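Local coordinates for beta-1,3-1,4-glucanase (Caldicellulosiruptor sp. F32, PDB 5H4R), which hydrolyses mixed-linkage beta-1,3-1,4-glucans such as lichenan, as a TIM-barrel enzyme of glycoside hydrolase family 5, at residues D46-W51 and A390-A395; V79-Q84 and V126-K131; K133-I138 and H180-A185. The protein carries 1 engineered substitution. All coordinates share one frame; numbering follows the deposited sequence.

Contact 1: D46-W51 and A390-A395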
loop_
_atom_site.group_PDB
_atom_site.type_symbol
_atom_site.label_atom_id
_atom_site.label_comp_id
_atom_site.label_asym_id
_atom_site.label_seq_id
_atom_site.Cartn_x
_atom_site.Cartn_y
_atom_site.Cartn_z
ATOM N N ASP A 46 -1.621 -14.224 8.487
ATOM C CA ASP A 46 -2.641 -14.872 7.663
ATOM C C ASP A 46 -2.877 -14.110 6.364
ATOM O O ASP A 46 -3.294 -14.707 5.366
ATOM C CB ASP A 46 -3.956 -15.003 8.441
ATOM C CG ASP A 46 -4.889 -16.020 7.833
ATOM O OD1 ASP A 46 -4.442 -17.173 7.620
ATOM O OD2 ASP A 46 -6.067 -15.676 7.572
ATOM N N MET A 47 -2.644 -12.800 6.362
ATOM C CA MET A 47 -2.679 -12.041 5.109
ATOM C C MET A 47 -1.713 -12.602 4.082
ATOM O O MET A 47 -1.980 -12.504 2.883
ATOM C CB MET A 47 -2.360 -10.582 5.371
ATOM C CG MET A 47 -3.436 -9.844 6.177
ATOM S SD MET A 47 -2.909 -8.186 6.694
ATOM C CE MET A 47 -2.806 -7.370 5.085
ATOM N N LYS A 48 -0.572 -13.130 4.535
ATOM C CA LYS A 48 0.347 -13.966 3.761
ATOM C C LYS A 48 1.185 -13.158 2.787
ATOM O O LYS A 48 2.391 -12.999 2.975
ATOM C CB LYS A 48 -0.398 -15.063 3.003
ATOM C CG LYS A 48 0.571 -16.040 2.291
ATOM C CD LYS A 48 -0.127 -17.020 1.410
ATOM C CE LYS A 48 0.852 -17.779 0.510
ATOM N NZ LYS A 48 0.108 -18.665 -0.450
ATOM N N ILE A 49 0.550 -12.667 1.734
ATOM C CA ILE A 49 1.226 -11.875 0.722
ATOM C C ILE A 49 0.137 -11.237 -0.125
ATOM O O ILE A 49 -0.907 -11.850 -0.385
ATOM C CB ILE A 49 2.197 -12.714 -0.130
ATOM C CG1 ILE A 49 2.972 -11.787 -1.090
ATOM C CG2 ILE A 49 1.456 -13.821 -0.879
ATOM C CD1 ILE A 49 4.227 -12.387 -1.602
ATOM N N GLY A 50 0.396 -10.011 -0.567
ATOM C CA GLY A 50 -0.597 -9.207 -1.237
ATOM C C GLY A 50 -0.230 -8.841 -2.657
ATOM O O GLY A 50 0.937 -8.849 -3.063
ATOM N N TRP A 51 -1.267 -8.485 -3.400
ATOM C CA TRP A 51 -1.167 -8.038 -4.785
ATOM C C TRP A 51 -1.967 -6.755 -4.896
ATOM O O TRP A 51 -3.132 -6.730 -4.497
ATOM C CB TRP A 51 -1.716 -9.118 -5.697
ATOM C CG TRP A 51 -1.654 -8.876 -7.169
ATOM C CD1 TRP A 51 -0.628 -9.205 -8.014
ATOM C CD2 TRP A 51 -2.696 -8.324 -7.998
ATOM N NE1 TRP A 51 -0.957 -8.871 -9.319
ATOM C CE2 TRP A 51 -2.215 -8.326 -9.334
ATOM C CE3 TRP A 51 -3.973 -7.821 -7.745
ATOM C CZ2 TRP A 51 -2.969 -7.839 -10.400
ATOM C CZ3 TRP A 51 -4.722 -7.345 -8.803
ATOM C CH2 TRP A 51 -4.220 -7.361 -10.119
ATOM N N ALA A 390 8.805 -17.142 -6.624
ATOM C CA ALA A 390 9.853 -16.757 -5.681
ATOM C C ALA A 390 9.249 -16.212 -4.396
ATOM O O ALA A 390 9.711 -16.539 -3.292
ATOM C CB ALA A 390 10.775 -15.714 -6.319
ATOM N N MET A 391 8.208 -15.389 -4.521
ATOM C CA MET A 391 7.554 -14.839 -3.346
ATOM C C MET A 391 6.801 -15.925 -2.607
ATOM O O MET A 391 6.827 -15.978 -1.375
ATOM C CB MET A 391 6.632 -13.698 -3.757
ATOM C CG MET A 391 7.412 -12.547 -4.364
ATOM S SD MET A 391 6.433 -11.071 -4.543
ATOM C CE MET A 391 5.326 -11.545 -5.884
ATOM N N MET A 392 6.122 -16.805 -3.340
ATOM C CA MET A 392 5.272 -17.780 -2.667
ATOM C C MET A 392 6.090 -18.768 -1.854
ATOM O O MET A 392 5.592 -19.312 -0.855
ATOM C CB MET A 392 4.413 -18.505 -3.690
ATOM C CG MET A 392 3.447 -17.616 -4.380
ATOM S SD MET A 392 2.343 -16.791 -3.207
ATOM C CE MET A 392 1.755 -15.481 -4.283
ATOM N N LYS A 393 7.330 -19.026 -2.280
ATOM C CA LYS A 393 8.207 -19.942 -1.565
ATOM C C LYS A 393 8.432 -19.504 -0.126
ATOM O O LYS A 393 8.576 -20.354 0.759
ATOM C CB LYS A 393 9.540 -20.048 -2.295
ATOM C CG LYS A 393 10.522 -21.026 -1.675
ATOM C CD LYS A 393 11.758 -21.168 -2.565
ATOM C CE LYS A 393 12.818 -22.079 -1.944
ATOM N NZ LYS A 393 12.313 -23.460 -1.753
ATOM N N TYR A 394 8.446 -18.193 0.129
ATOM C CA TYR A 394 8.805 -17.658 1.435
ATOM C C TYR A 394 7.694 -16.869 2.119
ATOM O O TYR A 394 7.906 -16.390 3.229
ATOM C CB TYR A 394 10.061 -16.772 1.315
ATOM C CG TYR A 394 11.251 -17.596 0.843
ATOM C CD1 TYR A 394 11.858 -18.471 1.698
ATOM C CD2 TYR A 394 11.726 -17.512 -0.465
ATOM C CE1 TYR A 394 12.941 -19.261 1.292
ATOM C CE2 TYR A 394 12.805 -18.307 -0.897
ATOM C CZ TYR A 394 13.408 -19.163 -0.013
ATOM O OH TYR A 394 14.476 -19.975 -0.399
ATOM N N ALA A 395 6.511 -16.746 1.519
ATOM C CA ALA A 395 5.482 -15.877 2.083
ATOM C C ALA A 395 4.785 -16.442 3.318
ATOM O O ALA A 395 4.362 -15.671 4.196
ATOM C CB ALA A 395 4.417 -15.579 1.028
HETATM O O HOH W 1 2.935 -20.155 -0.674
#
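I49 reaches the last turns of helix 385-395 with all of its branches, and the apolar contacts across this pair of segments centre on it. Its CG1 is anti to the backbone N (chi1 -175°), which carries CD1 out to M391, where it lies 3.5 Å from CB, tighter than usual van der Waals contact. CG2 turns instead to M392, 3.8 Å from the methyl CE, and CB of I49 sits 3.8 Å from CB of A395. M391 crosses the isoleucine at about a right angle. An alanine here would probably open a gap facing M391 and M392, leaving the M391 CB and the M392 methyl without these partners.

K48, whose positive phi takes the chain out of helix 39-47, sends its extended side chain across M392 at about a right angle, so that NZ approaches SD of M392 to 4.0 Å. The polar contacts are made by its ammonium: a water accepts a weak bond from K48 NZ and donates to M392 O (2.8 Å), while NZ is also bonded to G93 O. No direct hydrogen bond joins the two segments; A395 O is taken by R351.

Helix 385-395 thus packs on the turn leading into strand 50-53, bringing the last helix of the closed eight-stranded barrel against the entry to its first strand, as is usual in a TIM barrel.

Contact 2: V79-Q84 and V126-K131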
loop_
_atom_site.group_PDB
_atom_site.type_symbol
_atom_site.label_atom_id
_atom_site.label_comp_id
_atom_site.label_asym_id
_atom_site.label_seq_id
_atom_site.Cartn_x
_atom_site.Cartn_y
_atom_site.Cartn_z
ATOM N N VAL A 79 -7.563 -2.284 -18.809
ATOM C CA VAL A 79 -8.357 -3.515 -18.762
ATOM C C VAL A 79 -9.313 -3.425 -17.585
ATOM O O VAL A 79 -8.888 -3.168 -16.464
ATOM C CB VAL A 79 -7.467 -4.772 -18.610
ATOM C CG1 VAL A 79 -8.312 -6.049 -18.590
ATOM C CG2 VAL A 79 -6.414 -4.862 -19.710
ATOM N N LYS A 80 -10.611 -3.619 -17.835
ATOM C CA LYS A 80 -11.576 -3.547 -16.749
ATOM C C LYS A 80 -11.451 -4.768 -15.852
ATOM O O LYS A 80 -11.298 -5.893 -16.329
ATOM C CB LYS A 80 -12.994 -3.434 -17.309
ATOM C CG LYS A 80 -14.071 -3.194 -16.233
ATOM C CD LYS A 80 -15.431 -2.939 -16.826
ATOM C CE LYS A 80 -16.481 -2.733 -15.731
ATOM N NZ LYS A 80 -17.817 -2.441 -16.318
ATOM N N THR A 81 -11.490 -4.528 -14.548
ATOM C CA THR A 81 -11.331 -5.595 -13.568
ATOM C C THR A 81 -12.504 -6.560 -13.617
ATOM O O THR A 81 -13.668 -6.159 -13.780
ATOM C CB THR A 81 -11.204 -5.016 -12.154
ATOM O OG1 THR A 81 -10.262 -3.946 -12.143
ATOM C CG2 THR A 81 -10.716 -6.058 -11.197
ATOM N N THR A 82 -12.202 -7.848 -13.465
ATOM C CA THR A 82 -13.219 -8.889 -13.502
ATOM C C THR A 82 -13.031 -9.842 -12.337
ATOM O O THR A 82 -11.949 -9.920 -11.747
ATOM C CB THR A 82 -13.160 -9.695 -14.787
ATOM O OG1 THR A 82 -11.932 -10.428 -14.796
ATOM C CG2 THR A 82 -13.261 -8.803 -16.011
ATOM N N LYS A 83 -14.093 -10.608 -12.041
ATOM C CA LYS A 83 -13.961 -11.648 -11.022
ATOM C C LYS A 83 -12.936 -12.700 -11.440
ATOM O O LYS A 83 -12.148 -13.173 -10.612
ATOM C CB LYS A 83 -15.307 -12.302 -10.703
ATOM C CG LYS A 83 -15.180 -13.101 -9.385
ATOM C CD LYS A 83 -16.426 -13.818 -8.963
ATOM C CE LYS A 83 -16.128 -14.645 -7.721
ATOM N NZ LYS A 83 -15.232 -15.808 -7.997
ATOM N N GLN A 84 -12.895 -13.052 -12.731
ATOM C CA GLN A 84 -11.908 -14.030 -13.178
ATOM C C GLN A 84 -10.491 -13.540 -12.892
ATOM O O GLN A 84 -9.609 -14.324 -12.533
ATOM C CB GLN A 84 -12.093 -14.324 -14.673
ATOM C CG GLN A 84 -11.242 -15.465 -15.184
ATOM C CD GLN A 84 -11.443 -15.748 -16.675
ATOM O OE1 GLN A 84 -12.193 -15.054 -17.363
ATOM N NE2 GLN A 84 -10.770 -16.780 -17.174
ATOM N N VAL A 126 -14.369 -5.039 -4.624
ATOM C CA VAL A 126 -14.150 -5.577 -3.278
ATOM C C VAL A 126 -14.863 -6.919 -3.139
ATOM O O VAL A 126 -14.325 -7.879 -2.565
ATOM C CB VAL A 126 -14.618 -4.555 -2.224
ATOM C CG1 VAL A 126 -14.594 -5.188 -0.809
ATOM C CG2 VAL A 126 -13.752 -3.304 -2.300
ATOM N N ASP A 127 -16.083 -7.009 -3.674
ATOM C CA ASP A 127 -16.865 -8.239 -3.580
ATOM C C ASP A 127 -16.185 -9.384 -4.325
ATOM O O ASP A 127 -16.261 -10.539 -3.888
ATOM C CB ASP A 127 -18.296 -8.024 -4.112
ATOM C CG ASP A 127 -19.198 -7.272 -3.135
ATOM O OD1 ASP A 127 -18.732 -6.902 -2.044
ATOM O OD2 ASP A 127 -20.385 -7.039 -3.457
ATOM N N TYR A 128 -15.525 -9.096 -5.463
ATOM C CA TYR A 128 -14.786 -10.157 -6.144
ATOM C C TYR A 128 -13.797 -10.794 -5.190
ATOM O O TYR A 128 -13.625 -12.018 -5.182
ATOM C CB TYR A 128 -13.983 -9.652 -7.351
ATOM C CG TYR A 128 -14.719 -9.002 -8.507
ATOM C CD1 TYR A 128 -16.042 -9.287 -8.797
ATOM C CD2 TYR A 128 -14.050 -8.101 -9.315
ATOM C CE1 TYR A 128 -16.691 -8.663 -9.878
ATOM C CE2 TYR A 128 -14.680 -7.485 -10.385
ATOM C CZ TYR A 128 -15.982 -7.764 -10.665
ATOM O OH TYR A 128 -16.553 -7.121 -11.752
ATOM N N ALA A 129 -13.100 -9.955 -4.418
ATOM C CA ALA A 129 -12.063 -10.427 -3.501
ATOM C C ALA A 129 -12.661 -11.095 -2.269
ATOM O O ALA A 129 -12.139 -12.113 -1.784
ATOM C CB ALA A 129 -11.177 -9.261 -3.093
ATOM N N MET A 130 -13.742 -10.537 -1.731
ATOM C CA MET A 130 -14.404 -11.186 -0.598
ATOM C C MET A 130 -14.910 -12.572 -0.979
ATOM O O MET A 130 -14.880 -13.502 -0.164
ATOM C CB MET A 130 -15.564 -10.327 -0.080
ATOM C CG MET A 130 -15.142 -8.948 0.410
ATOM S SD MET A 130 -14.227 -8.963 1.977
ATOM C CE MET A 130 -15.465 -9.515 3.120
ATOM N N LYS A 131 -15.417 -12.738 -2.205
ATOM C CA LYS A 131 -15.889 -14.055 -2.616
ATOM C C LYS A 131 -14.760 -15.070 -2.623
ATOM O O LYS A 131 -15.001 -16.270 -2.410
ATOM C CB LYS A 131 -16.547 -13.967 -3.986
ATOM C CG LYS A 131 -17.927 -13.353 -3.923
ATOM C CD LYS A 131 -18.551 -13.222 -5.315
ATOM C CE LYS A 131 -20.078 -13.005 -5.263
ATOM N NZ LYS A 131 -20.458 -11.664 -4.744
HETATM O O HOH W 2 -15.124 -17.547 -5.610
#
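Y128 sends its ring toward T82 and K83 because its CG stands anti to the carbonyl carbon (chi1 -61°), while K83 has CG anti to its backbone N (chi1 -165°) and runs on past the tyrosine to K131. The ring lies against the first turn of helix 83-91. One face receives the T82-K83 peptide: K83 N sits 3.5 Å above the plane, over the ring centre, and T82 C lies 3.5 Å from CE2 of Y128. K83 adds a CH-pi contact, its CB 4.1 Å from the centroid of the Y128 ring and 28° off the normal. At the rim, T81 O lies near the ring plane, 3.7 Å from Y128 OH; both oxygens are bonded to R121.

Beyond the ring, K83 and K131 cross at about a right angle, with CE of K83 3.7 Å from CD of K131. The bend at the end of the K83 chain turns NZ to a water at 3.0 Å, which donates a weak bond to K131 O, and NZ also forms a salt bridge with D87. T82 caps the helix start through OG1 to M85 N.

The pairing of the K83 ammonium with D87, with the end of K131 leading away, probably eases the approach of two lysines by their methylenes. The peptide lies over the aromatic face without a direct hydrogen bond between the segments, a contact likely to be largely dispersive.

Contact 3: K133-I138 and H180-A185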
loop_
_atom_site.group_PDB
_atom_site.type_symbol
_atom_site.label_atom_id
_atom_site.label_comp_id
_atom_site.label_asym_id
_atom_site.label_seq_id
_atom_site.Cartn_x
_atom_site.Cartn_y
_atom_site.Cartn_z
ATOM N N LYS A 133 -12.466 -15.008 -0.373
ATOM C CA LYS A 133 -12.034 -15.074 1.029
ATOM C C LYS A 133 -10.660 -14.418 1.240
ATOM O O LYS A 133 -9.889 -14.834 2.102
ATOM C CB LYS A 133 -12.043 -16.520 1.528
ATOM C CG LYS A 133 -13.456 -17.160 1.511
ATOM C CD LYS A 133 -13.465 -18.530 2.148
ATOM C CE LYS A 133 -14.819 -19.207 1.979
ATOM N NZ LYS A 133 -14.805 -20.618 2.453
ATOM N N MET A 134 -10.384 -13.348 0.499
ATOM C CA MET A 134 -9.104 -12.646 0.554
ATOM C C MET A 134 -9.201 -11.496 1.536
ATOM O O MET A 134 -10.291 -10.976 1.794
ATOM C CB MET A 134 -8.712 -12.118 -0.829
ATOM C CG MET A 134 -8.491 -13.214 -1.817
ATOM S SD MET A 134 -8.168 -12.551 -3.455
ATOM C CE MET A 134 -6.431 -12.137 -3.246
ATOM N N TYR A 135 -8.062 -11.129 2.119
ATOM C CA TYR A 135 -7.974 -9.847 2.795
ATOM C C TYR A 135 -7.981 -8.745 1.741
ATOM O O TYR A 135 -7.475 -8.925 0.634
ATOM C CB TYR A 135 -6.716 -9.791 3.669
ATOM C CG TYR A 135 -6.773 -10.774 4.805
ATOM C CD1 TYR A 135 -6.409 -12.093 4.622
ATOM C CD2 TYR A 135 -7.194 -10.379 6.055
ATOM C CE1 TYR A 135 -6.469 -13.005 5.663
ATOM C CE2 TYR A 135 -7.289 -11.265 7.084
ATOM C CZ TYR A 135 -6.912 -12.575 6.904
ATOM O OH TYR A 135 -7.016 -13.432 7.968
ATOM N N VAL A 136 -8.622 -7.620 2.060
ATOM C CA VAL A 136 -8.779 -6.521 1.120
ATOM C C VAL A 136 -8.418 -5.233 1.833
ATOM O O VAL A 136 -8.892 -4.995 2.949
ATOM C CB VAL A 136 -10.217 -6.417 0.580
ATOM C CG1 VAL A 136 -10.350 -5.253 -0.395
ATOM C CG2 VAL A 136 -10.628 -7.713 -0.088
ATOM N N ILE A 137 -7.569 -4.416 1.197
ATOM C CA ILE A 137 -7.208 -3.086 1.686
ATOM C C ILE A 137 -7.735 -2.044 0.707
ATOM O O ILE A 137 -7.459 -2.120 -0.493
ATOM C CB ILE A 137 -5.682 -2.930 1.840
ATOM C CG1 ILE A 137 -5.103 -3.974 2.801
ATOM C CG2 ILE A 137 -5.363 -1.511 2.264
ATOM C CD1 ILE A 137 -3.594 -4.143 2.665
ATOM N N ILE A 138 -8.487 -1.057 1.222
ATOM C CA ILE A 138 -8.909 0.090 0.414
ATOM C C ILE A 138 -8.404 1.362 1.098
ATOM O O ILE A 138 -8.249 1.396 2.322
ATOM C CB ILE A 138 -10.444 0.153 0.210
ATOM C CG1 ILE A 138 -11.196 0.190 1.527
ATOM C CG2 ILE A 138 -10.912 -1.033 -0.618
ATOM C CD1 ILE A 138 -12.741 0.339 1.359
ATOM N N HIS A 180 -11.838 -9.292 7.228
ATOM C CA HIS A 180 -10.907 -9.400 6.111
ATOM C C HIS A 180 -10.756 -8.079 5.351
ATOM O O HIS A 180 -9.755 -7.894 4.651
ATOM C CB HIS A 180 -11.336 -10.510 5.168
ATOM C CG HIS A 180 -10.886 -11.863 5.592
ATOM N ND1 HIS A 180 -11.316 -12.454 6.764
ATOM C CD2 HIS A 180 -10.042 -12.744 5.010
ATOM C CE1 HIS A 180 -10.755 -13.647 6.880
ATOM N NE2 HIS A 180 -9.975 -13.845 5.830
ATOM N N LEU A 181 -11.710 -7.153 5.483
ATOM C CA LEU A 181 -11.609 -5.825 4.892
ATOM C C LEU A 181 -10.922 -4.860 5.858
ATOM O O LEU A 181 -11.344 -4.710 7.014
ATOM C CB LEU A 181 -12.991 -5.293 4.517
ATOM C CG LEU A 181 -13.012 -3.906 3.896
ATOM C CD1 LEU A 181 -12.257 -3.880 2.591
ATOM C CD2 LEU A 181 -14.453 -3.435 3.695
ATOM N N ILE A 182 -9.870 -4.222 5.356
ATOM C CA ILE A 182 -8.973 -3.332 6.090
ATOM C C ILE A 182 -9.059 -1.953 5.447
ATOM O O ILE A 182 -9.030 -1.841 4.216
ATOM C CB ILE A 182 -7.528 -3.871 6.030
ATOM C CG1 ILE A 182 -7.474 -5.279 6.629
ATOM C CG2 ILE A 182 -6.536 -2.921 6.716
ATOM C CD1 ILE A 182 -6.286 -6.085 6.134
ATOM N N PHE A 183 -9.158 -0.894 6.269
ATOM C CA PHE A 183 -9.131 0.477 5.764
ATOM C C PHE A 183 -7.752 1.067 6.019
ATOM O O PHE A 183 -7.242 0.991 7.145
ATOM C CB PHE A 183 -10.159 1.384 6.451
ATOM C CG PHE A 183 -11.597 0.942 6.319
ATOM C CD1 PHE A 183 -12.015 0.109 5.297
ATOM C CD2 PHE A 183 -12.531 1.385 7.237
ATOM C CE1 PHE A 183 -13.356 -0.260 5.193
ATOM C CE2 PHE A 183 -13.862 1.031 7.121
ATOM C CZ PHE A 183 -14.270 0.203 6.103
ATOM N N GLU A 184 -7.212 1.730 5.009
ATOM C CA GLU A 184 -5.914 2.404 5.072
ATOM C C GLU A 184 -6.133 3.901 4.893
ATOM O O GLU A 184 -6.616 4.323 3.842
ATOM C CB GLU A 184 -4.986 1.854 3.971
ATOM C CG GLU A 184 -3.654 2.584 3.835
ATOM C CD GLU A 184 -2.905 2.186 2.571
ATOM O OE1 GLU A 184 -2.664 0.973 2.388
ATOM O OE2 GLU A 184 -2.610 3.076 1.719
ATOM N N ALA A 185 -5.737 4.699 5.894
ATOM C CA ALA A 185 -6.162 6.093 5.990
ATOM C C ALA A 185 -5.920 6.855 4.702
ATOM O O ALA A 185 -6.784 7.595 4.212
ATOM C CB ALA A 185 -5.409 6.764 7.133
#
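Y135 and H180 lie face to face where strand 135-139 begins and just before strand 181-184, their ring centroids 4.0 Å apart and planes at 20°. The overlap is offset on the histidine: H180 CD2 stands over the centre of the phenol ring, whereas Y135 CZ lies above the imidazole toward its rim, 3.5 Å from NE2. With CG anti to the carbonyl carbon in both residues (chi1 -66° for Y135), the two rings are brought over one another, and M134 O approaches the imidazole edge. The hydroxyl of Y135 is bonded to D46, and F43 meets the phenol edge-to-face.

From here strands 135-139 and 181-184 run parallel, their axes 4.6 Å apart and inclined by 23°. Four backbone hydrogen bonds pair them: V136 N to H180 O, I182 N to V136 O, I138 N to I182 O and E184 N to I138 O. These are the third and fourth strands of the parallel barrel, and the helix 156-173 between them completes a beta-alpha-beta unit.

One face of the sheet carries V136, L181, I138 and F183. CD1 of L181 touches V136 CG1 at 3.8 Å; I138 and F183 lie side by side pointing the same way, with I138 CG1 3.9 Å from F183 CD1. On the other face, I137 crosses I182 obliquely, its CG1 4.0 Å from I182 CB, and its CG2 meets the carboxylate of E184, 3.7 Å from OE1. Through OE2 that buried carboxylate forms a salt bridge with R98 and accepts a bond from N139, which would probably favour its charged form. A bound glucose unit lies about 7 Å from the E184 side chain.

How the contacts relate
From the N terminus, the chain leaves helix 39-47 and enters the first barrel strand at 50-53; contact 1 brings helix 385-395 back to this point and closes a loop spanning nearly the whole chain. Contacts 2 and 3 are nested inside it and follow in series. Contact 2 joins the start of helix 83-91 to the end of helix 116-131, on the outside of the barrel, before 133-138 pairs with 180-185. Helix 116-131 leads into strand 135-139, where A129 O probably accepts a bond from M134 N. Contact 1 touches contact 3 through D46 and M47, which meet Y135, I137 and I182; contacts 1 and 2 stay about 7 Å apart at their nearest atoms.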